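PDB 4R85: cytosine deaminase from Klebsiella pneumoniae, which catalyses the hydrolytic deamination of cytosine and 5-methylcytosine, probably with the iron(II) ion held in its amidohydrolase barrel. Local coordinates for residues Leu17-Gly22 against Arg368-Leu373; His25-Gln30 against Leu364-Pro369; Val237-Thr242 against Ser263-Ile268; Asn302-Gln307 against Asp350-Ala355. All blocks are in the same frame, centred on the assembly; numbering follows the deposited sequence.

Contact 1 (Leu17-Gly22 against Arg368-Leu373)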
# COMPACT_ATOMS: atom_id res chain seq x y z
N LEU A 17 25.77 20.35 3.97
CA LEU A 17 24.92 21.38 3.39
C LEU A 17 24.92 22.60 4.31
O LEU A 17 24.65 22.49 5.51
CB LEU A 17 23.49 20.86 3.23
CG LEU A 17 23.36 19.40 2.81
CD1 LEU A 17 21.89 18.99 2.72
CD2 LEU A 17 24.04 19.16 1.48
N ASP A 18 25.23 23.76 3.74
CA ASP A 18 25.27 25.01 4.50
C ASP A 18 24.08 25.87 4.12
O ASP A 18 23.93 26.25 2.96
CB ASP A 18 26.57 25.77 4.23
CG ASP A 18 27.77 25.09 4.85
OD1 ASP A 18 27.63 24.52 5.96
OD2 ASP A 18 28.86 25.14 4.24
N LEU A 19 23.22 26.15 5.10
CA LEU A 19 22.02 26.94 4.86
C LEU A 19 22.19 28.31 5.50
O LEU A 19 22.64 28.42 6.65
CB LEU A 19 20.79 26.24 5.44
CG LEU A 19 20.61 24.78 5.02
CD1 LEU A 19 19.29 24.23 5.54
CD2 LEU A 19 20.70 24.63 3.51
N GLN A 20 21.84 29.35 4.77
CA GLN A 20 22.07 30.70 5.24
C GLN A 20 21.09 31.65 4.59
O GLN A 20 20.88 31.59 3.38
CB GLN A 20 23.50 31.11 4.91
CG GLN A 20 23.87 32.51 5.32
CD GLN A 20 25.33 32.80 5.06
OE1 GLN A 20 26.17 31.89 5.11
NE2 GLN A 20 25.65 34.05 4.78
N ASP A 21 20.48 32.52 5.39
CA ASP A 21 19.53 33.51 4.88
C ASP A 21 18.42 32.87 4.03
O ASP A 21 18.07 33.38 2.97
CB ASP A 21 20.25 34.60 4.08
CG ASP A 21 21.19 35.42 4.95
OD1 ASP A 21 22.24 35.88 4.44
OD2 ASP A 21 20.88 35.60 6.15
N GLY A 22 17.90 31.74 4.50
CA GLY A 22 16.78 31.07 3.85
C GLY A 22 17.11 30.34 2.57
O GLY A 22 16.23 29.76 1.94
N ARG A 368 19.22 28.05 -4.21
CA ARG A 368 17.78 27.74 -4.11
C ARG A 368 17.29 27.82 -2.66
O ARG A 368 18.11 27.78 -1.73
CB ARG A 368 17.49 26.37 -4.75
CG ARG A 368 17.94 26.31 -6.20
CD ARG A 368 17.28 25.20 -7.00
NE ARG A 368 17.85 25.16 -8.35
CZ ARG A 368 17.59 24.22 -9.26
NH1 ARG A 368 16.75 23.23 -8.98
NH2 ARG A 368 18.18 24.28 -10.45
N PRO A 369 15.97 27.94 -2.46
CA PRO A 369 15.42 28.04 -1.10
C PRO A 369 15.84 26.87 -0.22
O PRO A 369 15.90 25.72 -0.69
CB PRO A 369 13.91 28.00 -1.33
CG PRO A 369 13.72 28.55 -2.69
CD PRO A 369 14.91 28.09 -3.48
N ALA A 370 16.13 27.16 1.04
CA ALA A 370 16.49 26.13 2.00
C ALA A 370 15.25 25.38 2.49
O ALA A 370 14.84 25.51 3.65
CB ALA A 370 17.25 26.74 3.17
N ASN A 371 14.64 24.62 1.59
CA ASN A 371 13.52 23.75 1.90
C ASN A 371 13.97 22.32 1.66
O ASN A 371 14.25 21.95 0.52
CB ASN A 371 12.34 24.05 0.98
CG ASN A 371 11.90 25.50 1.03
OD1 ASN A 371 12.18 26.22 1.99
ND2 ASN A 371 11.19 25.94 -0.00
N LEU A 372 14.04 21.53 2.72
CA LEU A 372 14.52 20.16 2.60
C LEU A 372 14.14 19.28 3.79
O LEU A 372 13.74 19.77 4.86
CB LEU A 372 16.05 20.15 2.42
CG LEU A 372 16.91 20.53 3.62
CD1 LEU A 372 18.31 19.96 3.46
CD2 LEU A 372 16.98 22.03 3.81
N LEU A 373 14.26 17.97 3.59
CA LEU A 373 13.95 16.99 4.61
C LEU A 373 15.14 16.10 4.87
O LEU A 373 16.00 15.90 4.00
CB LEU A 373 12.80 16.08 4.16
CG LEU A 373 11.53 16.71 3.58
CD1 LEU A 373 10.58 15.61 3.14
CD2 LEU A 373 10.87 17.64 4.58
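Leu372 sends its two methyl groups to different leucines of the neighbouring sheet, and this fork is the apolar centre of the contact. Its CD1 meets Leu17 CD1 at 3.8 Å, the two side chains sliding past each other in opposite directions, while its CD2 touches Leu19 CD1 at 3.6 Å. Chi1 (71°) sets CG of Leu372 between the backbone N and the carbonyl carbon, and CD1 and CD2 branch from there to the two leucines. Further out, both methyls of Leu19 close on Ala370 CB, with CD1 at 4.0 Å and CD2 at 4.1 Å. Ile394 of strand 390-395 packs against Leu19 and Leu372, and Ile27 and Ala48 adjoin Leu17.

At the polar edge, beyond the end of the strand at Gln20, Gly22, at a positive phi of 74°, presents its carbonyl. Ala370 N donates to Gly22 O over 2.8 Å in a nearly straight bond, the donor standing well above the carbonyl plane. Pro369 CA adds a CA-H...O contact to the same oxygen at 3.6 Å. Ala370 is the centre of an inverse gamma turn; its N-H meets Gly22 and its methyl Leu19.

Strand 14-20 of the small N-terminal sheet is thereby joined to the chain entering strand 372-375. The chemistry implies a seam held mainly by buried leucine methyls, with a single direct backbone hydrogen bond fixing its Gly22 end.

Contact 2 (His25-Gln30 against Leu364-Pro369)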
# COMPACT_ATOMS: atom_id res chain seq x y z
N HIS A 25 23.29 27.83 0.78
CA HIS A 25 24.50 28.60 0.48
C HIS A 25 25.62 27.76 -0.13
O HIS A 25 26.33 28.22 -1.02
CB HIS A 25 25.00 29.33 1.74
CG HIS A 25 26.16 30.23 1.47
ND1 HIS A 25 27.47 29.80 1.55
CD2 HIS A 25 26.22 31.54 1.12
CE1 HIS A 25 28.28 30.81 1.26
NE2 HIS A 25 27.55 31.87 1.00
N ARG A 26 25.76 26.52 0.33
CA ARG A 26 26.85 25.68 -0.11
C ARG A 26 26.55 24.19 0.09
O ARG A 26 26.01 23.79 1.12
CB ARG A 26 28.14 26.05 0.63
CG ARG A 26 29.39 25.37 0.10
CD ARG A 26 30.54 25.40 1.11
NE ARG A 26 31.25 26.68 1.15
CZ ARG A 26 31.06 27.61 2.08
NH1 ARG A 26 30.18 27.42 3.05
NH2 ARG A 26 31.76 28.74 2.03
N ILE A 27 26.91 23.39 -0.90
CA ILE A 27 26.85 21.93 -0.80
C ILE A 27 28.24 21.39 -1.09
O ILE A 27 28.80 21.65 -2.15
CB ILE A 27 25.88 21.34 -1.83
CG1 ILE A 27 24.47 21.88 -1.60
CG2 ILE A 27 25.90 19.81 -1.77
CD1 ILE A 27 23.53 21.63 -2.76
N THR A 28 28.81 20.65 -0.14
CA THR A 28 30.18 20.16 -0.28
C THR A 28 30.30 18.67 0.00
O THR A 28 29.81 18.18 1.02
CB THR A 28 31.14 20.92 0.65
OG1 THR A 28 30.81 22.32 0.63
CG2 THR A 28 32.60 20.73 0.22
N ALA A 29 30.96 17.95 -0.89
CA ALA A 29 31.23 16.53 -0.68
C ALA A 29 32.27 16.34 0.43
O ALA A 29 33.24 17.10 0.51
CB ALA A 29 31.69 15.87 -1.96
N GLN A 30 32.06 15.34 1.27
CA GLN A 30 33.02 15.01 2.33
C GLN A 30 33.87 13.82 1.94
O GLN A 30 33.45 12.98 1.13
CB GLN A 30 32.29 14.69 3.64
CG GLN A 30 31.21 15.69 4.02
CD GLN A 30 30.42 15.25 5.25
OE1 GLN A 30 29.51 15.96 5.69
NE2 GLN A 30 30.76 14.09 5.81
N LEU A 364 17.68 20.67 -4.34
CA LEU A 364 18.89 20.90 -3.55
C LEU A 364 20.04 21.36 -4.43
O LEU A 364 20.86 20.56 -4.87
CB LEU A 364 19.30 19.64 -2.77
CG LEU A 364 18.21 19.08 -1.85
CD1 LEU A 364 18.79 18.04 -0.91
CD2 LEU A 364 17.53 20.20 -1.06
N ALA A 365 20.07 22.67 -4.68
CA ALA A 365 21.14 23.30 -5.44
C ALA A 365 21.48 24.60 -4.75
O ALA A 365 20.60 25.24 -4.16
CB ALA A 365 20.69 23.57 -6.86
N GLU A 366 22.74 25.00 -4.81
CA GLU A 366 23.15 26.26 -4.21
C GLU A 366 22.35 27.41 -4.83
O GLU A 366 22.11 27.44 -6.03
CB GLU A 366 24.65 26.47 -4.38
CG GLU A 366 25.47 25.40 -3.67
CD GLU A 366 26.97 25.56 -3.89
OE1 GLU A 366 27.37 26.51 -4.61
OE2 GLU A 366 27.74 24.74 -3.35
N GLY A 367 21.91 28.34 -3.98
CA GLY A 367 21.15 29.48 -4.45
C GLY A 367 19.65 29.29 -4.35
O GLY A 367 18.90 30.26 -4.41
N ARG A 368 19.22 28.05 -4.21
CA ARG A 368 17.78 27.74 -4.11
C ARG A 368 17.29 27.82 -2.66
O ARG A 368 18.11 27.78 -1.73
CB ARG A 368 17.49 26.37 -4.75
CG ARG A 368 17.94 26.31 -6.20
CD ARG A 368 17.28 25.20 -7.00
NE ARG A 368 17.85 25.16 -8.35
CZ ARG A 368 17.59 24.22 -9.26
NH1 ARG A 368 16.75 23.23 -8.98
NH2 ARG A 368 18.18 24.28 -10.45
N PRO A 369 15.97 27.94 -2.46
CA PRO A 369 15.42 28.04 -1.10
C PRO A 369 15.84 26.87 -0.22
O PRO A 369 15.90 25.72 -0.69
CB PRO A 369 13.91 28.00 -1.33
CG PRO A 369 13.72 28.55 -2.69
CD PRO A 369 14.91 28.09 -3.48
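Glu366 lays its side chain across the backbone of strand 23-29, with CG and CD each 3.8 Å from Arg26 CA. CG is anti to its own carbonyl carbon (chi1 -63°) and the chain is extended beyond it, which carries the carboxylate over to the strand. There OE2 accepts from Ile27 N at 2.9 Å with an N-H...O angle of 174°, the donor coming in on the anti side and somewhat out of the carboxylate plane. Ile27 O lies 3.5 Å from the same OE2; both are acceptors, so this proximity is probably a mild electrostatic cost. Arg26 offers OE2 its CG and turns its guanidinium to Asp18 instead.

Beside this bond, Ile27 points toward the loop, and its CD1 touches Leu364 O at 3.6 Å and Ala365 CA at 4.0 Å. The loop is shaped by a type II beta turn from Ala365 to Arg368, with Gly367 at a backbone conformation suited to glycine. Opposite Asp18, His25 and Arg26 form a classic beta bulge in the strand.

Strand 23-29 is an outermost strand of its sheet within the chain, and here the Ile27 N-H is taken by a side-chain carboxylate rather than by a strand. The chemistry implies a surface contact resting on one nearly straight hydrogen bond to a carboxylate that is probably charged, beside the packing of Ile27 CD1.

Contact 3 (Val237-Thr242 against Ser263-Ile268). With FE2 (Fe (II) ion), chain H.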
# COMPACT_ATOMS: atom_id res chain seq x y z
N VAL A 237 0.76 22.60 -18.52
CA VAL A 237 -0.44 21.77 -18.59
C VAL A 237 -0.23 20.39 -17.97
O VAL A 237 0.75 19.72 -18.27
CB VAL A 237 -0.91 21.60 -20.06
CG1 VAL A 237 -2.12 20.65 -20.15
CG2 VAL A 237 -1.25 22.97 -20.66
N THR A 238 -1.15 19.99 -17.11
CA THR A 238 -1.13 18.65 -16.53
C THR A 238 -2.44 17.93 -16.81
O THR A 238 -3.52 18.54 -16.76
CB THR A 238 -0.88 18.70 -15.00
OG1 THR A 238 0.41 19.29 -14.74
CG2 THR A 238 -0.90 17.29 -14.41
N ALA A 239 -2.33 16.64 -17.14
CA ALA A 239 -3.50 15.77 -17.22
C ALA A 239 -3.51 14.86 -15.99
O ALA A 239 -2.57 14.08 -15.78
CB ALA A 239 -3.45 14.94 -18.51
N SER A 240 -4.55 14.97 -15.18
CA SER A 240 -4.68 14.13 -13.99
C SER A 240 -5.67 13.01 -14.27
O SER A 240 -6.58 13.19 -15.08
CB SER A 240 -5.16 14.96 -12.80
OG SER A 240 -4.17 15.87 -12.35
N HIS A 241 -5.47 11.86 -13.64
CA HIS A 241 -6.46 10.76 -13.72
C HIS A 241 -6.77 10.34 -15.14
O HIS A 241 -7.93 10.32 -15.54
CB HIS A 241 -7.82 11.17 -13.16
CG HIS A 241 -7.83 11.53 -11.71
ND1 HIS A 241 -7.62 10.61 -10.71
CD2 HIS A 241 -8.12 12.70 -11.10
CE1 HIS A 241 -7.75 11.21 -9.54
NE2 HIS A 241 -8.04 12.48 -9.75
N THR A 242 -5.75 10.02 -15.91
CA THR A 242 -6.00 9.51 -17.25
C THR A 242 -6.27 8.01 -17.17
O THR A 242 -5.64 7.23 -17.87
CB THR A 242 -4.79 9.83 -18.17
OG1 THR A 242 -3.57 9.39 -17.55
CG2 THR A 242 -4.71 11.34 -18.38
N SER A 263 3.66 17.19 -27.10
CA SER A 263 2.89 18.24 -26.41
C SER A 263 3.64 18.79 -25.19
O SER A 263 3.48 19.97 -24.83
CB SER A 263 1.53 17.71 -25.97
OG SER A 263 1.67 16.85 -24.84
N GLY A 264 4.43 17.94 -24.56
CA GLY A 264 5.21 18.34 -23.40
C GLY A 264 4.41 18.42 -22.11
O GLY A 264 4.94 18.89 -21.10
N ILE A 265 3.16 17.95 -22.11
CA ILE A 265 2.34 18.02 -20.90
C ILE A 265 2.77 17.03 -19.82
O ILE A 265 3.48 16.06 -20.10
CB ILE A 265 0.82 17.85 -21.18
CG1 ILE A 265 0.48 16.40 -21.53
CG2 ILE A 265 0.36 18.83 -22.25
CD1 ILE A 265 -1.03 16.14 -21.65
N ASN A 266 2.33 17.28 -18.58
CA ASN A 266 2.64 16.43 -17.44
C ASN A 266 1.46 15.52 -17.12
O ASN A 266 0.34 15.80 -17.53
CB ASN A 266 2.96 17.28 -16.20
CG ASN A 266 4.09 18.26 -16.43
OD1 ASN A 266 5.26 17.90 -16.34
ND2 ASN A 266 3.75 19.51 -16.70
N PHE A 267 1.73 14.46 -16.38
CA PHE A 267 0.70 13.51 -15.97
C PHE A 267 0.74 13.28 -14.47
O PHE A 267 1.81 13.17 -13.87
CB PHE A 267 0.88 12.17 -16.70
CG PHE A 267 0.54 12.25 -18.16
CD1 PHE A 267 -0.67 11.74 -18.62
CD2 PHE A 267 1.40 12.86 -19.06
CE1 PHE A 267 -0.99 11.81 -19.96
CE2 PHE A 267 1.07 12.95 -20.40
CZ PHE A 267 -0.12 12.42 -20.85
N ILE A 268 -0.43 13.22 -13.84
CA ILE A 268 -0.50 12.84 -12.44
C ILE A 268 -1.35 11.58 -12.31
O ILE A 268 -2.43 11.49 -12.88
CB ILE A 268 -1.05 13.98 -11.57
CG1 ILE A 268 -0.06 15.16 -11.55
CG2 ILE A 268 -1.30 13.48 -10.14
CD1 ILE A 268 -0.61 16.40 -10.85
FE FE2 H . -8.81 14.35 -8.26
O HOH W 1 -2.63 11.11 -15.76
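The beta-alpha-beta unit of strand 237-240, helix 250-263 and strand 266-269 sets Thr238, Ala239 and Ser240 in parallel beside Asn266, Phe267 and Ile268, and it leads straight into the iron site. Asn266 N donates to Val237 O, Ala239 N to Asn266 O at 2.8 Å, and Ile268 N to Ala239 O. Past the strand end, His241 N still reaches Ile268 O at 3.2 Å. A water donates to Ala239 O and Ile268 O and accepts from Thr242 OG1 at 2.7 Å, bridging the strands where they part; Thr242 OG1 also bonds Thr291.

On one face Thr238 CG2 packs on Ile268 CG1 at 3.7 Å, and Ser240 OG lies over Ile268 CB while bonding Asp207 and His56 ND1. Ser240 is thus a second-shell residue that probably helps to orient His56. On the other face are Ala239 and Phe267, both touching Leu221 of helix 220-231. The Phe267 ring turns its edge to Thr242, whose OG1 lies in the ring plane 3.9 Å from Phe267 CD1, the side chains crossing at about a right angle. At the start of the pairing, Val237 CG1 meets Ile265 CG2 at 3.7 Å.

His241 binds the iron through NE2 at 2.5 Å, the metal lying in its ring plane; His56, His58, His209 and Asp308 complete the site, and 5-methylcytosine lies beside His241. Metal ligands at the C-terminal ends of parallel strands are typical of the amidohydrolase TIM barrel.

Contact 4 (Asn302-Gln307 against Asp350-Ala355)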
# COMPACT_ATOMS: atom_id res chain seq x y z
N ASN A 302 6.92 13.30 -18.32
CA ASN A 302 6.90 13.51 -16.88
C ASN A 302 5.62 13.01 -16.24
O ASN A 302 4.53 13.47 -16.59
CB ASN A 302 7.07 14.99 -16.55
CG ASN A 302 7.34 15.22 -15.08
OD1 ASN A 302 8.24 14.61 -14.50
ND2 ASN A 302 6.55 16.09 -14.45
N VAL A 303 5.74 12.09 -15.28
CA VAL A 303 4.57 11.56 -14.57
C VAL A 303 4.89 11.50 -13.07
O VAL A 303 6.05 11.37 -12.68
CB VAL A 303 4.16 10.16 -15.13
CG1 VAL A 303 5.29 9.15 -14.98
CG2 VAL A 303 2.87 9.63 -14.48
N CYS A 304 3.88 11.66 -12.23
CA CYS A 304 4.11 11.59 -10.79
C CYS A 304 2.89 11.05 -10.05
O CYS A 304 1.85 10.83 -10.67
CB CYS A 304 4.51 12.97 -10.26
SG CYS A 304 3.23 14.21 -10.47
N PHE A 305 3.02 10.81 -8.75
CA PHE A 305 1.94 10.22 -7.95
C PHE A 305 1.35 11.21 -6.96
O PHE A 305 2.05 12.10 -6.46
CB PHE A 305 2.45 9.02 -7.16
CG PHE A 305 2.80 7.82 -7.99
CD1 PHE A 305 1.87 7.29 -8.88
CD2 PHE A 305 4.05 7.22 -7.89
CE1 PHE A 305 2.18 6.19 -9.66
CE2 PHE A 305 4.37 6.10 -8.66
CZ PHE A 305 3.44 5.59 -9.55
N ALA A 306 0.07 11.05 -6.64
CA ALA A 306 -0.60 11.95 -5.73
C ALA A 306 -1.63 11.22 -4.88
O ALA A 306 -2.11 10.15 -5.25
CB ALA A 306 -1.28 13.07 -6.50
N GLN A 307 -1.98 11.80 -3.74
CA GLN A 307 -2.96 11.20 -2.84
C GLN A 307 -4.42 11.36 -3.28
O GLN A 307 -5.22 10.46 -3.06
CB GLN A 307 -2.78 11.73 -1.41
CG GLN A 307 -1.43 11.32 -0.81
CD GLN A 307 -1.12 11.99 0.51
OE1 GLN A 307 -1.67 11.63 1.54
NE2 GLN A 307 -0.23 12.98 0.48
N ASP A 350 10.93 15.36 -7.51
CA ASP A 350 11.32 16.06 -8.74
C ASP A 350 10.23 16.16 -9.80
O ASP A 350 9.99 17.23 -10.35
CB ASP A 350 12.55 15.41 -9.39
CG ASP A 350 13.77 15.43 -8.48
OD1 ASP A 350 13.76 16.14 -7.45
OD2 ASP A 350 14.75 14.73 -8.81
N ASN A 351 9.58 15.03 -10.12
CA ASN A 351 8.62 15.02 -11.21
C ASN A 351 7.39 15.84 -10.84
O ASN A 351 6.80 16.53 -11.67
CB ASN A 351 8.20 13.60 -11.54
CG ASN A 351 9.32 12.78 -12.14
OD1 ASN A 351 10.48 13.21 -12.16
ND2 ASN A 351 8.99 11.59 -12.65
N SER A 352 6.99 15.73 -9.58
CA SER A 352 5.86 16.49 -9.06
C SER A 352 6.16 18.00 -9.05
O SER A 352 5.29 18.82 -9.38
CB SER A 352 5.52 16.00 -7.66
OG SER A 352 5.21 14.62 -7.68
N ALA A 353 7.38 18.37 -8.67
CA ALA A 353 7.77 19.78 -8.72
C ALA A 353 7.72 20.32 -10.14
O ALA A 353 7.39 21.48 -10.36
CB ALA A 353 9.16 19.98 -8.12
N ARG A 354 8.05 19.48 -11.12
CA ARG A 354 8.00 19.90 -12.52
C ARG A 354 6.55 20.13 -12.96
O ARG A 354 6.27 21.07 -13.71
CB ARG A 354 8.66 18.85 -13.40
CG ARG A 354 8.67 19.19 -14.88
CD ARG A 354 9.53 18.19 -15.65
NE ARG A 354 9.28 18.26 -17.09
CZ ARG A 354 9.73 17.38 -17.98
NH1 ARG A 354 10.46 16.34 -17.58
NH2 ARG A 354 9.45 17.54 -19.26
N ALA A 355 5.64 19.27 -12.51
CA ALA A 355 4.22 19.40 -12.83
C ALA A 355 3.68 20.72 -12.27
O ALA A 355 2.85 21.38 -12.89
CB ALA A 355 3.44 18.22 -12.28
O HOH W 2 4.14 13.61 -5.54
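Asn351 O is gripped from opposite faces of its plane by Asn302 ND2 at 2.8 Å and by Ala355 N of its own helix at 3.1 Å. The hydrogen bond from the Asn302 amide is almost straight, 176°, and links strand 303-305 of the TIM-like barrel to helix 350-355, which also touches strands 47-57, 237-240 and 266-269. Asn302 reaches the helix with CG anti to its backbone N (chi1 -168°), and its ND2 donates to Asn266 OD1 as well.

Asn351 ND2 in turn donates to Val303 O at 2.9 Å, in the carbonyl plane. Each asparagine side chain thus donates to a backbone carbonyl of the other segment, their amide planes 66° apart. Over a face of the Asn302 amide, the extended Arg354 runs past in the opposite direction with its guanidinium stacked close to parallel, and Asn302 CB sits over one guanidinium face.

Cys304 faces the helix, its CB pressed tightly on Ser352 OG at 3.1 Å, while its SG lies 3.4 Å from Ser352 OG. Helix and strand run at a steep angle to each other, and one water bridges them, donating to Phe305 O at 2.7 Å and accepting from Ser352 OG at 2.6 Å.

The four contacts form two pairs. Contacts 1 and 2, with centres 8 Å apart, share Arg368 and Pro369 and bring neighbouring strands 14-20 and 23-29 to one loop; Asp18 O pairs with His25 N, and Leu372 packs on Leu364. Contacts 3 and 4, centred 10 Å apart, meet through adjacent barrel strands 266-269 and 303-305, where Phe267 N pairs with Asn302 O and Ile268 packs on Cys304. Contacts 1 and 3 are about 30 Å apart between centres. Along the chain, contact 3 closes before contact 4 opens, and both fall between the two segments of contacts 1 and 2. In sequence, the barrel strands thus lie between the N-terminal strands and the segment that packs on them.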